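Local coordinates for protein endoglucanase (Clostridium thermocellum, PDB 2YIK) that probably hydrolyses internal beta-1,4-glucosidic bonds of cellulose, as a family 9 glycoside hydrolase of the cellulase type, at residues A[279-284]-A[319-324]; A[304-309]-A[345-350]; A[412-417]-A[513-518]. All blocks are in the same frame, centred on the assembly; numbering follows the deposited sequence.

Contact 1 (A[279-284]-A[319-324]); sequences QDDYCW and NDVWSG. With CA (calcium ion), chain C.
Asn319 reaches the start of helix 279-293 through water: its OD1 accepts from a water that is itself a ligand of the calcium ion held by Asp280 and Asp281, while its ND2 bonds Ser276. Asp320 turns its side chain back on its own backbone, OD1 taking the Trp322 N-H at 2.9 Å in an Asx turn, the donor almost in line with the C-O bond, and OD2 forms a salt bridge with Lys277. Val321, the N-cap of helix 322-336, gives its N-H in an almost straight bond (169°) to Asp280 OD2 at 2.9 Å, which accepts on its anti lone pair. The same carboxylate holds the calcium with both oxygens, OD1 at 2.6 Å and OD2 at 2.7 Å; chi1 of 54° places CG on the side where both the ion and Val321 N lie. Val321 CG2 lies 3.7 Å from Trp284 CB, and Val321 CB stands over one face of the Trp284 indole. Trp322 lays its indole over Asp280, whose CB sits 3.4 Å from the centroid of the five-membered ring in a CH-pi contact, and Cys283 SG meets the ring edge, 3.7 Å from CZ3. Gly324 C approaches Trp284 CZ3 obliquely. Asp281 OD2, two waters and Lys277 O complete the calcium ligands. Asp280 OD2 thus links the N-cap of helix 322-336 to the calcium held at the start of helix 279-293. The ion probably offsets the charges of Asp280 and Asp281, while Lys277 would balance Asp320, whose OD1 lies 4.3 Å from Asp280 OD2.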
loop_
_atom_site.group_PDB
_atom_site.type_symbol
_atom_site.label_atom_id
_atom_site.label_comp_id
_atom_site.label_asym_id
_atom_site.label_seq_id
_atom_site.Cartn_x
_atom_site.Cartn_y
_atom_site.Cartn_z
ATOM N N GLN A 279 -11.706 -1.717 -11.974
ATOM C CA GLN A 279 -12.522 -2.809 -11.454
ATOM C C GLN A 279 -11.947 -3.589 -10.276
ATOM O O GLN A 279 -12.696 -3.994 -9.388
ATOM C CB GLN A 279 -12.924 -3.771 -12.582
ATOM C CG GLN A 279 -13.879 -3.138 -13.591
ATOM C CD GLN A 279 -13.166 -2.501 -14.768
ATOM O OE1 GLN A 279 -12.042 -2.012 -14.649
ATOM N NE2 GLN A 279 -13.829 -2.497 -15.917
ATOM N N ASP A 280 -10.635 -3.801 -10.250
ATOM C CA ASP A 280 -10.038 -4.529 -9.134
ATOM C C ASP A 280 -10.087 -3.689 -7.854
ATOM O O ASP A 280 -10.428 -4.204 -6.793
ATOM C CB ASP A 280 -8.598 -4.917 -9.454
ATOM C CG ASP A 280 -7.765 -3.738 -9.858
ATOM O OD1 ASP A 280 -8.243 -2.952 -10.700
ATOM O OD2 ASP A 280 -6.633 -3.604 -9.348
ATOM N N ASP A 281 -9.752 -2.402 -7.946
ATOM C CA ASP A 281 -9.790 -1.529 -6.770
ATOM C C ASP A 281 -11.229 -1.398 -6.261
ATOM O O ASP A 281 -11.475 -1.363 -5.053
ATOM C CB ASP A 281 -9.282 -0.129 -7.109
ATOM C CG ASP A 281 -7.920 -0.138 -7.779
ATOM O OD1 ASP A 281 -6.908 -0.437 -7.116
ATOM O OD2 ASP A 281 -7.883 0.169 -8.982
ATOM N N TYR A 282 -12.168 -1.306 -7.200
ATOM C CA TYR A 282 -13.582 -1.179 -6.874
ATOM C C TYR A 282 -14.032 -2.414 -6.086
ATOM O O TYR A 282 -14.655 -2.293 -5.032
ATOM C CB TYR A 282 -14.398 -1.039 -8.166
ATOM C CG TYR A 282 -15.849 -0.660 -7.964
ATOM C CD1 TYR A 282 -16.220 0.662 -7.704
ATOM C CD2 TYR A 282 -16.852 -1.628 -8.020
ATOM C CE1 TYR A 282 -17.559 1.010 -7.506
ATOM C CE2 TYR A 282 -18.190 -1.295 -7.823
ATOM C CZ TYR A 282 -18.538 0.023 -7.565
ATOM O OH TYR A 282 -19.858 0.344 -7.349
ATOM N N CYS A 283 -13.694 -3.600 -6.594
ATOM C CA CYS A 283 -14.066 -4.852 -5.935
ATOM C C CYS A 283 -13.363 -5.033 -4.589
ATOM O O CYS A 283 -13.950 -5.552 -3.643
ATOM C CB CYS A 283 -13.771 -6.043 -6.856
ATOM S SG CYS A 283 -14.869 -6.102 -8.295
ATOM N N TRP A 284 -12.111 -4.590 -4.521
ATOM C CA TRP A 284 -11.285 -4.635 -3.312
ATOM C C TRP A 284 -11.984 -3.815 -2.206
ATOM O O TRP A 284 -12.149 -4.287 -1.086
ATOM C CB TRP A 284 -9.904 -4.066 -3.677
ATOM C CG TRP A 284 -8.893 -3.757 -2.590
ATOM C CD1 TRP A 284 -8.310 -2.543 -2.368
ATOM C CD2 TRP A 284 -8.191 -4.686 -1.746
ATOM N NE1 TRP A 284 -7.287 -2.653 -1.464
ATOM C CE2 TRP A 284 -7.184 -3.959 -1.068
ATOM C CE3 TRP A 284 -8.295 -6.065 -1.514
ATOM C CZ2 TRP A 284 -6.300 -4.554 -0.162
ATOM C CZ3 TRP A 284 -7.409 -6.662 -0.610
ATOM C CH2 TRP A 284 -6.421 -5.904 0.046
ATOM N N ASN A 319 -0.857 -1.685 -9.059
ATOM C CA ASN A 319 -1.595 -1.651 -10.321
ATOM C C ASN A 319 -2.515 -2.858 -10.543
ATOM O O ASN A 319 -3.091 -3.023 -11.620
ATOM C CB ASN A 319 -0.607 -1.508 -11.489
ATOM C CG ASN A 319 -1.279 -1.057 -12.773
ATOM O OD1 ASN A 319 -2.196 -0.230 -12.752
ATOM N ND2 ASN A 319 -0.812 -1.582 -13.902
ATOM N N ASP A 320 -2.657 -3.698 -9.523
ATOM C CA ASP A 320 -3.526 -4.868 -9.631
ATOM C C ASP A 320 -3.769 -5.513 -8.274
ATOM O O ASP A 320 -2.915 -6.219 -7.746
ATOM C CB ASP A 320 -2.920 -5.911 -10.567
ATOM C CG ASP A 320 -3.889 -7.039 -10.880
ATOM O OD1 ASP A 320 -4.687 -7.421 -9.996
ATOM O OD2 ASP A 320 -3.845 -7.552 -12.011
ATOM N N VAL A 321 -4.949 -5.280 -7.717
ATOM C CA VAL A 321 -5.283 -5.838 -6.420
ATOM C C VAL A 321 -6.322 -6.959 -6.507
ATOM O O VAL A 321 -7.045 -7.226 -5.548
ATOM C CB VAL A 321 -5.771 -4.722 -5.456
ATOM C CG1 VAL A 321 -4.636 -3.727 -5.214
ATOM C CG2 VAL A 321 -7.012 -4.011 -6.036
ATOM N N TRP A 322 -6.387 -7.622 -7.660
ATOM C CA TRP A 322 -7.332 -8.725 -7.843
ATOM C C TRP A 322 -7.048 -9.892 -6.884
ATOM O O TRP A 322 -7.974 -10.488 -6.341
ATOM C CB TRP A 322 -7.291 -9.254 -9.287
ATOM C CG TRP A 322 -8.122 -8.482 -10.298
ATOM C CD1 TRP A 322 -7.695 -7.996 -11.501
ATOM C CD2 TRP A 322 -9.528 -8.169 -10.212
ATOM N NE1 TRP A 322 -8.736 -7.384 -12.163
ATOM C CE2 TRP A 322 -9.860 -7.451 -11.393
ATOM C CE3 TRP A 322 -10.514 -8.370 -9.236
ATOM C CZ2 TRP A 322 -11.169 -7.002 -11.649
ATOM C CZ3 TRP A 322 -11.816 -7.915 -9.491
ATOM C CH2 TRP A 322 -12.120 -7.215 -10.678
ATOM N N SER A 323 -5.777 -10.224 -6.673
ATOM C CA SER A 323 -5.452 -11.337 -5.792
ATOM C C SER A 323 -5.822 -11.034 -4.349
ATOM O O SER A 323 -6.289 -11.910 -3.636
ATOM C CB SER A 323 -3.968 -11.728 -5.905
ATOM O OG SER A 323 -3.110 -10.632 -5.677
ATOM N N GLY A 324 -5.621 -9.793 -3.923
ATOM C CA GLY A 324 -5.987 -9.422 -2.567
ATOM C C GLY A 324 -7.501 -9.498 -2.442
ATOM O O GLY A 324 -8.037 -9.980 -1.441
HETATM CA CA CA C . -6.372 -1.197 -10.588
HETATM O O HOH W 1 -4.740 -1.019 -8.576
HETATM O O HOH W 2 -4.685 0.236 -11.933
#

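Contact 2 (A[304-309]-A[345-350]); sequences KYYDYY and DRYKRA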
loop_
_atom_site.group_PDB
_atom_site.type_symbol
_atom_site.label_atom_id
_atom_site.label_comp_id
_atom_site.label_asym_id
_atom_site.label_seq_id
_atom_site.Cartn_x
_atom_site.Cartn_y
_atom_site.Cartn_z
ATOM N N LYS A 304 -20.581 -8.168 -9.097
ATOM C CA LYS A 304 -20.867 -7.602 -10.413
ATOM C C LYS A 304 -19.607 -7.401 -11.269
ATOM O O LYS A 304 -19.639 -7.587 -12.483
ATOM C CB LYS A 304 -21.596 -6.259 -10.253
ATOM C CG LYS A 304 -22.088 -5.615 -11.557
ATOM C CD LYS A 304 -22.940 -4.353 -11.289
ATOM C CE LYS A 304 -24.132 -4.657 -10.369
ATOM N NZ LYS A 304 -25.011 -3.461 -10.067
ATOM N N TYR A 305 -18.493 -7.045 -10.640
ATOM C CA TYR A 305 -17.273 -6.785 -11.393
ATOM C C TYR A 305 -16.101 -7.732 -11.152
ATOM O O TYR A 305 -15.105 -7.661 -11.865
ATOM C CB TYR A 305 -16.824 -5.343 -11.140
ATOM C CG TYR A 305 -17.859 -4.306 -11.526
ATOM C CD1 TYR A 305 -18.081 -3.971 -12.865
ATOM C CD2 TYR A 305 -18.630 -3.669 -10.551
ATOM C CE1 TYR A 305 -19.045 -3.022 -13.223
ATOM C CE2 TYR A 305 -19.594 -2.720 -10.894
ATOM C CZ TYR A 305 -19.798 -2.401 -12.231
ATOM O OH TYR A 305 -20.746 -1.462 -12.573
ATOM N N TYR A 306 -16.221 -8.617 -10.170
ATOM C CA TYR A 306 -15.152 -9.559 -9.852
ATOM C C TYR A 306 -14.760 -10.481 -11.010
ATOM O O TYR A 306 -15.585 -11.235 -11.530
ATOM C CB TYR A 306 -15.540 -10.405 -8.632
ATOM C CG TYR A 306 -14.502 -11.438 -8.213
ATOM C CD1 TYR A 306 -13.148 -11.102 -8.121
ATOM C CD2 TYR A 306 -14.881 -12.740 -7.867
ATOM C CE1 TYR A 306 -12.194 -12.039 -7.695
ATOM C CE2 TYR A 306 -13.934 -13.686 -7.438
ATOM C CZ TYR A 306 -12.592 -13.327 -7.356
ATOM O OH TYR A 306 -11.640 -14.249 -6.959
ATOM N N ASP A 307 -13.492 -10.407 -11.405
ATOM C CA ASP A 307 -12.950 -11.232 -12.485
ATOM C C ASP A 307 -12.328 -12.460 -11.816
ATOM O O ASP A 307 -11.191 -12.421 -11.349
ATOM C CB ASP A 307 -11.882 -10.439 -13.260
ATOM C CG ASP A 307 -11.329 -11.202 -14.467
ATOM O OD1 ASP A 307 -11.660 -12.398 -14.632
ATOM O OD2 ASP A 307 -10.553 -10.601 -15.245
ATOM N N TYR A 308 -13.097 -13.541 -11.762
ATOM C CA TYR A 308 -12.664 -14.791 -11.138
ATOM C C TYR A 308 -11.412 -15.358 -11.796
ATOM O O TYR A 308 -10.675 -16.122 -11.182
ATOM C CB TYR A 308 -13.805 -15.813 -11.230
ATOM C CG TYR A 308 -13.582 -17.130 -10.518
ATOM C CD1 TYR A 308 -13.716 -17.234 -9.133
ATOM C CD2 TYR A 308 -13.285 -18.288 -11.240
ATOM C CE1 TYR A 308 -13.568 -18.460 -8.487
ATOM C CE2 TYR A 308 -13.132 -19.512 -10.607
ATOM C CZ TYR A 308 -13.278 -19.592 -9.231
ATOM O OH TYR A 308 -13.154 -20.805 -8.598
ATOM N N TYR A 309 -11.181 -14.973 -13.046
ATOM C CA TYR A 309 -10.035 -15.467 -13.806
ATOM C C TYR A 309 -8.748 -14.669 -13.616
ATOM O O TYR A 309 -7.680 -15.117 -14.013
ATOM C CB TYR A 309 -10.394 -15.512 -15.300
ATOM C CG TYR A 309 -11.689 -16.253 -15.558
ATOM C CD1 TYR A 309 -11.863 -17.562 -15.099
ATOM C CD2 TYR A 309 -12.770 -15.623 -16.188
ATOM C CE1 TYR A 309 -13.088 -18.234 -15.252
ATOM C CE2 TYR A 309 -14.002 -16.283 -16.343
ATOM C CZ TYR A 309 -14.155 -17.587 -15.870
ATOM O OH TYR A 309 -15.377 -18.228 -15.993
ATOM N N ASP A 345 -23.373 -19.143 -6.080
ATOM C CA ASP A 345 -24.436 -19.045 -7.065
ATOM C C ASP A 345 -24.845 -17.605 -7.332
ATOM O O ASP A 345 -25.233 -17.273 -8.451
ATOM C CB ASP A 345 -25.638 -19.888 -6.635
ATOM C CG ASP A 345 -25.334 -21.370 -6.663
ATOM O OD1 ASP A 345 -24.343 -21.756 -7.327
ATOM O OD2 ASP A 345 -26.083 -22.152 -6.033
ATOM N N ARG A 346 -24.758 -16.754 -6.314
ATOM C CA ARG A 346 -25.084 -15.339 -6.483
ATOM C C ARG A 346 -24.015 -14.717 -7.379
ATOM O O ARG A 346 -24.312 -13.906 -8.264
ATOM C CB ARG A 346 -25.109 -14.616 -5.128
ATOM C CG ARG A 346 -26.438 -14.721 -4.364
ATOM C CD ARG A 346 -26.317 -14.137 -2.952
ATOM N NE ARG A 346 -25.999 -12.707 -2.940
ATOM C CZ ARG A 346 -25.610 -12.034 -1.858
ATOM N NH1 ARG A 346 -25.487 -12.660 -0.695
ATOM N NH2 ARG A 346 -25.339 -10.734 -1.935
ATOM N N TYR A 347 -22.762 -15.101 -7.153
ATOM C CA TYR A 347 -21.679 -14.569 -7.969
ATOM C C TYR A 347 -21.828 -14.995 -9.435
ATOM O O TYR A 347 -21.616 -14.192 -10.346
ATOM C CB TYR A 347 -20.316 -15.011 -7.434
ATOM C CG TYR A 347 -19.200 -14.668 -8.399
ATOM C CD1 TYR A 347 -18.973 -13.347 -8.789
ATOM C CD2 TYR A 347 -18.435 -15.672 -8.993
ATOM C CE1 TYR A 347 -18.016 -13.034 -9.753
ATOM C CE2 TYR A 347 -17.475 -15.372 -9.958
ATOM C CZ TYR A 347 -17.274 -14.050 -10.335
ATOM O OH TYR A 347 -16.344 -13.757 -11.302
ATOM N N LYS A 348 -22.189 -16.253 -9.668
ATOM C CA LYS A 348 -22.369 -16.726 -11.038
ATOM C C LYS A 348 -23.473 -15.933 -11.734
ATOM O O LYS A 348 -23.322 -15.530 -12.889
ATOM C CB LYS A 348 -22.708 -18.213 -11.054
ATOM C CG LYS A 348 -21.555 -19.105 -10.645
ATOM C CD LYS A 348 -21.977 -20.561 -10.638
ATOM C CE LYS A 348 -21.726 -21.193 -9.288
ATOM N NZ LYS A 348 -22.011 -22.647 -9.266
ATOM N N ARG A 349 -24.578 -15.706 -11.029
ATOM C CA ARG A 349 -25.689 -14.947 -11.598
ATOM C C ARG A 349 -25.248 -13.522 -11.908
ATOM O O ARG A 349 -25.599 -12.967 -12.944
ATOM C CB ARG A 349 -26.889 -14.921 -10.633
ATOM C CG ARG A 349 -27.816 -16.140 -10.731
ATOM C CD ARG A 349 -29.108 -15.941 -9.920
ATOM N NE ARG A 349 -28.869 -16.005 -8.478
ATOM C CZ ARG A 349 -28.756 -17.138 -7.786
ATOM N NH1 ARG A 349 -28.891 -18.314 -8.393
ATOM N NH2 ARG A 349 -28.531 -17.094 -6.481
ATOM N N ALA A 350 -24.457 -12.944 -11.010
ATOM C CA ALA A 350 -23.976 -11.571 -11.155
ATOM C C ALA A 350 -22.966 -11.334 -12.279
ATOM O O ALA A 350 -22.938 -10.261 -12.873
ATOM C CB ALA A 350 -23.377 -11.102 -9.830
#
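Tyr347 reaches out from helix 342-350 to the chain that leaves helix 296-305, and its hydroxyl donates to Tyr306 O at 2.6 Å. From CB the side chain sets out with CG anti to the backbone N (chi1 170°), beside the carbonyl carbon, and the ring beyond it extends toward the other segment. Farther out, CE1 lies 3.7 Å from Tyr306 CD2, which sits over one face of the Tyr347 ring. CE2, across the ring, is 3.9 Å from Tyr308 CB, which meets the CE2 and OH end obliquely from the same side of the ring plane. CZ also packs against Tyr306 CD2. The planes of the Tyr306 and Tyr347 rings are inclined at 52° with centroids 5.3 Å apart, and the two side chains cross at about a right angle. At the tip, OH has Tyr308 CB 3.3 Å away in addition to the carbonyl. Tyr306 O lies at the edge of the Tyr347 ring, near its plane, whereas the hydroxyl oxygen stands 42° above the plane of the Tyr306 carbonyl group. Nearer the ends of the two helices, Ala350 CB packs against Lys304 N at 4.1 Å. Behind the contact, Tyr306 rests on Trp322, Ala326 and Leu329 of helix 322-336, and Tyr308 OH bonds Asp360 N. Tyr306 is the first residue to depart from helical geometry after helix 296-305, and the bond from Tyr347 takes up its carbonyl oxygen. Lys353 NZ also bonds Tyr347 OH; with its proton committed to Tyr306 O, the hydroxyl can accept from the lysine, whose positive charge would be expected to polarise the O-H and strengthen its donation.

Contact 3 (A[412-417]-A[513-518]); sequences DTPSKY and YRFFGD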
loop_
_atom_site.group_PDB
_atom_site.type_symbol
_atom_site.label_atom_id
_atom_site.label_comp_id
_atom_site.label_asym_id
_atom_site.label_seq_id
_atom_site.Cartn_x
_atom_site.Cartn_y
_atom_site.Cartn_z
ATOM N N ASP A 412 -4.638 -22.644 9.895
ATOM C CA ASP A 412 -3.707 -21.741 10.568
ATOM C C ASP A 412 -2.440 -22.496 10.956
ATOM O O ASP A 412 -2.006 -22.478 12.109
ATOM C CB ASP A 412 -4.361 -21.117 11.811
ATOM C CG ASP A 412 -3.572 -19.933 12.360
ATOM O OD1 ASP A 412 -2.690 -19.401 11.649
ATOM O OD2 ASP A 412 -3.839 -19.515 13.505
ATOM N N THR A 413 -1.852 -23.165 9.973
ATOM C CA THR A 413 -0.630 -23.924 10.183
ATOM C C THR A 413 0.141 -23.823 8.872
ATOM O O THR A 413 -0.462 -23.724 7.798
ATOM C CB THR A 413 -0.949 -25.419 10.528
ATOM O OG1 THR A 413 0.250 -26.096 10.914
ATOM C CG2 THR A 413 -1.554 -26.140 9.333
ATOM N N PRO A 414 1.481 -23.817 8.941
ATOM C CA PRO A 414 2.256 -23.717 7.705
ATOM C C PRO A 414 2.202 -24.942 6.841
ATOM O O PRO A 414 2.308 -26.082 7.310
ATOM C CB PRO A 414 3.664 -23.434 8.197
ATOM C CG PRO A 414 3.718 -24.183 9.488
ATOM C CD PRO A 414 2.367 -23.857 10.119
ATOM N N SER A 415 2.069 -24.660 5.556
ATOM C CA SER A 415 1.995 -25.649 4.510
ATOM C C SER A 415 3.154 -25.352 3.543
ATOM O O SER A 415 4.056 -24.544 3.849
ATOM C CB SER A 415 0.637 -25.530 3.769
ATOM O OG SER A 415 0.561 -24.424 2.829
ATOM N N LYS A 416 3.167 -26.055 2.410
ATOM C CA LYS A 416 4.183 -25.863 1.387
ATOM C C LYS A 416 4.187 -24.378 0.973
ATOM O O LYS A 416 5.215 -23.861 0.542
ATOM C CB LYS A 416 3.896 -26.763 0.168
ATOM C CG LYS A 416 2.539 -26.525 -0.498
ATOM C CD LYS A 416 2.336 -27.459 -1.693
ATOM C CE LYS A 416 0.949 -27.241 -2.287
ATOM N NZ LYS A 416 0.662 -28.161 -3.423
ATOM N N TYR A 417 3.053 -23.680 1.090
ATOM C CA TYR A 417 3.034 -22.258 0.707
ATOM C C TYR A 417 3.877 -21.417 1.668
ATOM O O TYR A 417 4.789 -20.706 1.243
ATOM C CB TYR A 417 1.598 -21.709 0.639
ATOM C CG TYR A 417 0.757 -22.387 -0.423
ATOM C CD1 TYR A 417 1.321 -22.783 -1.640
ATOM C CD2 TYR A 417 -0.595 -22.654 -0.207
ATOM C CE1 TYR A 417 0.566 -23.431 -2.608
ATOM C CE2 TYR A 417 -1.362 -23.303 -1.174
ATOM C CZ TYR A 417 -0.777 -23.692 -2.369
ATOM O OH TYR A 417 -1.533 -24.358 -3.314
ATOM N N TYR A 513 6.589 -14.787 11.173
ATOM C CA TYR A 513 6.816 -14.885 12.605
ATOM C C TYR A 513 5.704 -15.733 13.210
ATOM O O TYR A 513 5.918 -16.500 14.151
ATOM C CB TYR A 513 6.808 -13.504 13.255
ATOM C CG TYR A 513 7.138 -13.578 14.724
ATOM C CD1 TYR A 513 8.439 -13.848 15.152
ATOM C CD2 TYR A 513 6.139 -13.445 15.686
ATOM C CE1 TYR A 513 8.738 -13.985 16.513
ATOM C CE2 TYR A 513 6.423 -13.583 17.040
ATOM C CZ TYR A 513 7.723 -13.853 17.446
ATOM O OH TYR A 513 7.997 -13.984 18.789
ATOM N N ARG A 514 4.509 -15.596 12.651
ATOM C CA ARG A 514 3.362 -16.347 13.127
ATOM C C ARG A 514 3.587 -17.855 13.093
ATOM O O ARG A 514 3.285 -18.554 14.059
ATOM C CB ARG A 514 2.136 -16.010 12.282
ATOM C CG ARG A 514 0.859 -16.724 12.714
ATOM C CD ARG A 514 -0.322 -16.314 11.843
ATOM N NE ARG A 514 -1.595 -16.797 12.365
ATOM C CZ ARG A 514 -2.473 -16.050 13.032
ATOM N NH1 ARG A 514 -2.225 -14.772 13.261
ATOM N NH2 ARG A 514 -3.597 -16.589 13.481
ATOM N N PHE A 515 4.122 -18.355 11.983
ATOM C CA PHE A 515 4.336 -19.791 11.829
ATOM C C PHE A 515 5.741 -20.290 12.153
ATOM O O PHE A 515 5.912 -21.459 12.474
ATOM C CB PHE A 515 4.010 -20.230 10.391
ATOM C CG PHE A 515 2.605 -19.918 9.949
ATOM C CD1 PHE A 515 1.510 -20.390 10.666
ATOM C CD2 PHE A 515 2.376 -19.176 8.792
ATOM C CE1 PHE A 515 0.210 -20.132 10.237
ATOM C CE2 PHE A 515 1.079 -18.912 8.354
ATOM C CZ PHE A 515 -0.007 -19.393 9.080
ATOM N N PHE A 516 6.738 -19.412 12.074
ATOM C CA PHE A 516 8.124 -19.816 12.301
ATOM C C PHE A 516 8.908 -19.105 13.406
ATOM O O PHE A 516 10.091 -19.385 13.591
ATOM C CB PHE A 516 8.911 -19.681 10.990
ATOM C CG PHE A 516 8.277 -20.387 9.819
ATOM C CD1 PHE A 516 8.148 -21.773 9.815
ATOM C CD2 PHE A 516 7.786 -19.664 8.737
ATOM C CE1 PHE A 516 7.539 -22.437 8.753
ATOM C CE2 PHE A 516 7.175 -20.311 7.667
ATOM C CZ PHE A 516 7.049 -21.703 7.674
ATOM N N GLY A 517 8.277 -18.199 14.147
ATOM C CA GLY A 517 9.009 -17.505 15.195
ATOM C C GLY A 517 9.401 -18.369 16.388
ATOM O O GLY A 517 8.599 -19.205 16.815
ATOM N N ASP A 518 10.633 -18.202 16.900
ATOM C CA ASP A 518 11.102 -18.939 18.098
ATOM C C ASP A 518 11.339 -17.908 19.162
ATOM O O ASP A 518 11.091 -16.713 18.988
ATOM C CB ASP A 518 12.503 -19.586 18.045
ATOM C CG ASP A 518 12.934 -20.030 16.700
ATOM O OD1 ASP A 518 12.437 -21.073 16.239
ATOM O OD2 ASP A 518 13.813 -19.357 16.122
#
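Asp412 and Arg514 form a side-on, two-bond salt bridge that joins the loop before helix 416-428 to the last turn of helix 499-516, two of the many helices that make up this family 9 catalytic domain, an (alpha/alpha)6 barrel in this family. Arg514 is extended from CG to NE, with CG anti to the backbone N (chi1 -179°), which carries its head out to the loop, where NE and NH2 take separate oxygens. Asp412 CG is likewise anti to its backbone N, beside the carbonyl carbon, and its carboxylate is presented to the arginine with the two side chains crossing at about a right angle. NE meets OD1 of Asp412 at 2.9 Å on its syn lone pair; NH2 meets OD2, also at 2.9 Å, on the syn side but out of the carboxylate plane. Both oxygens lie close to the guanidinium plane, although the two flat groups are inclined at 38°. Arg514 NH1 bonds Gln144 OE1, giving the guanidinium a second partner.

Phe515 carries the apolar half. Its ring comes between Pro414, whose N lies over one face toward the rim, and Arg514 CG on the opposite face. Pro414 CD approaches Phe515 CD1 to 3.6 Å, the two side chains running past each other in opposite directions. The Phe516 ring receives Phe515 CB over the centre of one face while its CZ reaches Pro414 CB at 3.8 Å. Beyond the proline, Ser415 caps helix 416-428, OG accepting from Tyr417 N and also bonded to Asp407. Leu404 and Ala418 extend the packing around Phe515. The salt bridge and the ring also meet directly: Asp412 OD1 lies 3.3 Å from Phe515 CE1, carboxylate and ring planes 71° apart.

How the contacts relate
Contacts 1 and 2 are neighbours, their centres 14 Å apart, and they touch: Trp322 and Cys283 of contact 1 pack on the backbone of Tyr305 to Asp307 in contact 2. Their segments alternate along the chain, 279-284, 304-309, 319-324 and 345-350, so successive helices 279-293, 296-305, 322-336 and 342-350 are interlocked, from the buried calcium site outward to a partly buried margin. The two contacts thus form one continuous packed region. Contact 3 follows later in sequence and lies at the surface, its centre 26 Å from that of contact 1 and 32 Å from that of contact 2. There the late helices 416-428 and 499-516 meet, in a separate part of the predominantly helical catalytic domain.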